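Local atomic coordinates of ArsC family reductase (Pseudomonas aeruginosa, PDB entry 1RW1), a protein that probably acts as a glutathione-dependent thiol reductase of the ArsC family, built on a thioredoxin fold. Residues R91-L96 / T100-K105. Sequence-based numbering, arbitrary orientation.
Sequences RPVLEL and TLVGFK
L94 and L101 face each other as the hydrogen-bonded pair of an antiparallel β hairpin. Their backbones close a two-bond ring: L94 N donates to L101 O at 2.8 Å, and L101 N to L94 O at 2.9 Å. Two residues along, past V93 and V102, G103 N reaches P92 O at 2.9 Å, a third bond that carries the pairing past the end of strand 100-102. The flanking V93-V102 and E95-T100 pairs are non-hydrogen-bonded; at them the strands draw together, and T100 CA lies 3.1 Å from L94 O in a CA-H...O contact.

Packing is tight on the E95 and T100 side. These side chains run alongside each other, with E95 CG 3.5 Å from T100 CG2. The T100 torsion (chi1 63°) sets OG1 between backbone N and carbonyl carbon, while CG2 stands beside the N and meets the glutamate. Both polar ends are held from elsewhere: the E95 carboxylate, in the conformer given, by R44, W45 and Y5, T100 OG1 by E48 and H49. V93 and V102 on the same face touch more loosely, CG2 to CG2 at 4.4 Å.

On the other face the L96 side chain crosses that of L101 at an angle, CD1 3.9 Å from CG, and Y109 of helix 106-113 packs against L94 and L101. P92, which follows a cis peptide bond, lays its CD 3.6 Å from G103 C and also touches helix 11-22. Beyond it the contact thins out: of the F104 side chain, CB meets P92 CD, and the phenyl turns away, edge-to-face with Y109. A cis-proline leading into the third strand is a hallmark of thioredoxin folds; here R91, just before it, packs on C10, consistent with P92 bordering the probable thiol site.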
loop_
_atom_site.group_PDB
_atom_site.type_symbol
_atom_site.label_atom_id
_atom_site.label_comp_id
_atom_site.label_asym_id
_atom_site.label_seq_id
_atom_site.Cartn_x
_atom_site.Cartn_y
_atom_site.Cartn_z
ATOM N N ARG A 91 2.814 -2.090 1.956
ATOM C CA ARG A 91 1.682 -3.002 2.184
ATOM C C ARG A 91 1.299 -2.997 3.669
ATOM O O ARG A 91 2.181 -2.918 4.545
ATOM C CB ARG A 91 1.977 -4.399 1.675
ATOM C CG ARG A 91 2.189 -4.434 0.174
ATOM C CD ARG A 91 2.304 -5.829 -0.360
ATOM N NE ARG A 91 3.489 -6.553 0.063
ATOM C CZ ARG A 91 4.578 -6.717 -0.676
ATOM N NH1 ARG A 91 4.720 -6.146 -1.861
ATOM N NH2 ARG A 91 5.540 -7.490 -0.210
ATOM N N PRO A 92 0.048 -3.357 3.937
ATOM C CA PRO A 92 -1.089 -3.131 3.049
ATOM C C PRO A 92 -1.411 -1.678 2.839
ATOM O O PRO A 92 -0.855 -0.815 3.511
ATOM C CB PRO A 92 -2.264 -3.804 3.805
ATOM C CG PRO A 92 -1.669 -4.437 5.032
ATOM C CD PRO A 92 -0.425 -3.645 5.293
ATOM N N VAL A 93 -2.350 -1.414 1.933
ATOM C CA VAL A 93 -3.176 -0.209 2.012
ATOM C C VAL A 93 -4.583 -0.695 2.293
ATOM O O VAL A 93 -5.055 -1.646 1.663
ATOM C CB VAL A 93 -3.115 0.662 0.751
ATOM C CG1 VAL A 93 -4.032 1.863 0.887
ATOM C CG2 VAL A 93 -1.696 1.106 0.478
ATOM N N LEU A 94 -5.263 -0.074 3.252
ATOM C CA LEU A 94 -6.626 -0.450 3.608
ATOM C C LEU A 94 -7.501 0.777 3.452
ATOM O O LEU A 94 -7.293 1.783 4.145
ATOM C CB LEU A 94 -6.692 -0.965 5.035
ATOM C CG LEU A 94 -8.096 -1.280 5.574
ATOM C CD1 LEU A 94 -8.813 -2.360 4.767
ATOM C CD2 LEU A 94 -7.996 -1.703 7.035
ATOM N N GLU A 95 -8.469 0.698 2.537
ATOM C CA GLU A 95 -9.440 1.762 2.286
ATOM C C GLU A 95 -10.651 1.564 3.172
ATOM O O GLU A 95 -11.286 0.523 3.145
ATOM C CB GLU A 95 -9.762 1.827 0.802
ATOM C CG GLU A 95 -8.582 2.405 0.029
ATOM C CD GLU A 95 -8.870 2.571 -1.429
ATOM O OE1 GLU A 95 -9.814 1.927 -1.937
ATOM O OE2 GLU A 95 -8.155 3.358 -2.064
ATOM N N LEU A 96 -10.934 2.581 3.967
ATOM C CA LEU A 96 -11.972 2.556 4.985
ATOM C C LEU A 96 -13.215 3.357 4.593
ATOM O O LEU A 96 -14.206 3.367 5.311
ATOM C CB LEU A 96 -11.422 3.141 6.293
ATOM C CG LEU A 96 -10.266 2.362 6.912
ATOM C CD1 LEU A 96 -9.579 3.197 7.972
ATOM C CD2 LEU A 96 -10.746 1.040 7.466
ATOM N N THR A 100 -7.604 6.098 4.477
ATOM C CA THR A 100 -6.871 4.858 4.310
ATOM C C THR A 100 -5.827 4.682 5.400
ATOM O O THR A 100 -5.345 5.662 5.992
ATOM C CB THR A 100 -6.180 4.760 2.933
ATOM O OG1 THR A 100 -5.207 5.789 2.797
ATOM C CG2 THR A 100 -7.156 4.995 1.817
ATOM N N LEU A 101 -5.474 3.423 5.644
ATOM C CA LEU A 101 -4.339 3.079 6.481
ATOM C C LEU A 101 -3.256 2.458 5.605
ATOM O O LEU A 101 -3.540 1.608 4.773
ATOM C CB LEU A 101 -4.737 2.092 7.572
ATOM C CG LEU A 101 -5.734 2.621 8.601
ATOM C CD1 LEU A 101 -6.168 1.527 9.555
ATOM C CD2 LEU A 101 -5.146 3.789 9.369
ATOM N N VAL A 102 -2.019 2.864 5.824
ATOM C CA VAL A 102 -0.863 2.335 5.113
ATOM C C VAL A 102 0.022 1.610 6.121
ATOM O O VAL A 102 0.389 2.165 7.143
ATOM C CB VAL A 102 -0.075 3.452 4.421
ATOM C CG1 VAL A 102 1.153 2.881 3.691
ATOM C CG2 VAL A 102 -0.951 4.210 3.447
ATOM N N GLY A 103 0.356 0.366 5.812
ATOM C CA GLY A 103 1.045 -0.494 6.746
ATOM C C GLY A 103 0.072 -1.081 7.751
ATOM O O GLY A 103 -1.113 -0.749 7.760
ATOM N N PHE A 104 0.572 -1.985 8.578
ATOM C CA PHE A 104 -0.249 -2.672 9.559
ATOM C C PHE A 104 0.215 -2.354 10.964
ATOM O O PHE A 104 1.238 -2.881 11.415
ATOM C CB PHE A 104 -0.241 -4.187 9.322
ATOM C CG PHE A 104 -0.953 -4.979 10.394
ATOM C CD1 PHE A 104 -2.280 -4.716 10.738
ATOM C CD2 PHE A 104 -0.294 -6.000 11.069
ATOM C CE1 PHE A 104 -2.910 -5.444 11.733
ATOM C CE2 PHE A 104 -0.943 -6.713 12.063
ATOM C CZ PHE A 104 -2.243 -6.443 12.380
ATOM N N LYS A 105 -0.542 -1.483 11.634
ATOM C CA LYS A 105 -0.390 -1.204 13.048
ATOM C C LYS A 105 -1.692 -1.660 13.702
ATOM O O LYS A 105 -2.744 -1.082 13.460
ATOM C CB LYS A 105 -0.140 0.287 13.277
ATOM C CG LYS A 105 1.242 0.742 12.851
ATOM C CD LYS A 105 1.467 2.233 13.094
ATOM C CE LYS A 105 2.901 2.642 12.746
ATOM N NZ LYS A 105 3.071 4.127 12.642
#